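Local coordinates for pyocin S8 (Pseudomonas aeruginosa, PDB 6W0V), which is a bacteriocin that kills competing bacteria with a C-terminal H-N-H DNase domain, which its cognate immunity protein binds, at the interface of chains A and B. Coordinates in Å, arbitrary orientation; residue numbers count along the deposited sequence, not the author numbering. Chains: chain A, Pyocin S8; chain B, Bacteriocin immunity protein.

The interface of chains A and B. Residues chain A 81, 87, 92-93; chain B 31, 34-35, 47.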
# COMPACT_ATOMS: atom_id res chain seq x y z
N PHE A 81 -0.63 0.55 0.94
CA PHE A 81 -0.59 1.49 2.07
C PHE A 81 -0.71 0.69 3.35
O PHE A 81 -1.47 -0.29 3.41
CB PHE A 81 -1.77 2.44 1.98
CG PHE A 81 -1.57 3.51 0.95
CD1 PHE A 81 -1.76 3.25 -0.39
CD2 PHE A 81 -1.13 4.76 1.34
CE1 PHE A 81 -1.55 4.24 -1.33
CE2 PHE A 81 -0.92 5.75 0.39
CZ PHE A 81 -1.12 5.49 -0.94
N GLN A 87 2.12 4.60 9.34
CA GLN A 87 2.79 5.50 8.38
C GLN A 87 3.74 6.41 9.14
O GLN A 87 3.50 6.69 10.33
CB GLN A 87 1.75 6.27 7.59
CG GLN A 87 0.74 5.33 6.96
CD GLN A 87 -0.33 6.02 6.15
OE1 GLN A 87 -1.12 5.35 5.49
NE2 GLN A 87 -0.33 7.34 6.19
N ASP A 92 4.13 5.88 3.60
CA ASP A 92 2.79 5.36 3.96
C ASP A 92 2.56 3.97 3.37
O ASP A 92 1.47 3.42 3.57
CB ASP A 92 1.71 6.32 3.46
CG ASP A 92 1.90 6.72 2.01
OD1 ASP A 92 2.64 6.03 1.30
OD2 ASP A 92 1.30 7.74 1.61
N LYS A 93 3.56 3.41 2.70
CA LYS A 93 3.46 2.09 2.05
C LYS A 93 4.22 1.08 2.88
O LYS A 93 5.23 1.46 3.51
CB LYS A 93 4.14 2.06 0.69
CG LYS A 93 3.82 3.21 -0.23
CD LYS A 93 2.36 3.30 -0.49
CE LYS A 93 2.06 4.25 -1.62
NZ LYS A 93 2.62 5.60 -1.36
N ASP B 31 -0.46 7.98 -5.72
CA ASP B 31 -0.39 8.83 -4.51
C ASP B 31 -1.09 10.15 -4.79
O ASP B 31 -1.72 10.68 -3.87
CB ASP B 31 1.05 9.12 -4.12
CG ASP B 31 1.63 8.04 -3.24
OD1 ASP B 31 0.89 7.11 -2.89
OD2 ASP B 31 2.83 8.16 -2.91
N VAL B 34 -4.66 9.38 -4.23
CA VAL B 34 -4.91 9.04 -2.81
C VAL B 34 -4.89 10.34 -2.01
O VAL B 34 -5.80 10.58 -1.23
CB VAL B 34 -3.88 8.05 -2.26
CG1 VAL B 34 -3.94 7.98 -0.75
CG2 VAL B 34 -4.06 6.69 -2.90
N TYR B 35 -3.86 11.15 -2.19
CA TYR B 35 -3.69 12.35 -1.35
C TYR B 35 -4.65 13.44 -1.78
O TYR B 35 -5.02 14.22 -0.90
CB TYR B 35 -2.22 12.76 -1.29
CG TYR B 35 -1.60 11.85 -0.28
CD1 TYR B 35 -1.81 12.07 1.07
CD2 TYR B 35 -1.02 10.66 -0.67
CE1 TYR B 35 -1.33 11.19 2.02
CE2 TYR B 35 -0.52 9.78 0.27
CZ TYR B 35 -0.67 10.05 1.62
OH TYR B 35 -0.20 9.18 2.57
N THR B 47 -5.72 7.77 5.09
CA THR B 47 -5.79 6.79 4.00
C THR B 47 -6.57 5.56 4.44
O THR B 47 -7.01 4.81 3.56
CB THR B 47 -4.38 6.40 3.55
OG1 THR B 47 -3.65 5.99 4.70
CG2 THR B 47 -3.67 7.54 2.86
O HOH W 1 -3.19 8.75 6.04
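Loop residues of the nuclease domain on both sides of the 3-10 helix A:84-86 meet helix 27-41 of the immunity protein and the loop residue B:Thr47, just ahead of its helix 48-51. A:Phe81 points the tip of its ring at B:Val34, with CZ of A:Phe81 3.7 Å from the methyl CG2 of B:Val34; the branched valine offers both methyls to this flat apolar end, while the methyl of B:Thr47 lies near the ring's CD2 side. A:Lys93, long and flexible, bends at chi2 (-58°) and again at chi4, laying CE over the rim of one phenyl face. Its NZ donates to the carboxylate oxygen OD1 of B:Asp31 (2.8 Å), a salt bridge on that oxygen's syn lone pair. NZ of A:Lys93 also donates to OD1 of A:Asp92 (2.7 Å), 21° out of the carboxylate plane, so one lysine joins acids from both chains and probably eases their repulsion. The long, flat B:Tyr35 brings its hydroxyl to the other oxygen of A:Asp92, ring and carboxylate nearly coplanar (16°), although the modelled separation is too short to be reliable; CE2 of B:Tyr35 packs 4.0 Å from CE2 of A:Phe81. A:Gln87, extended beyond CG, accepts at OE1 a hydrogen bond from OG1 of B:Thr47 (2.7 Å), and its NE2 reaches the same threonine through a water. In this toxin-immunity complex, which in this family blocks the nuclease in the producing cell, helix B:27-41 faces the segment leading to strand A:95-98.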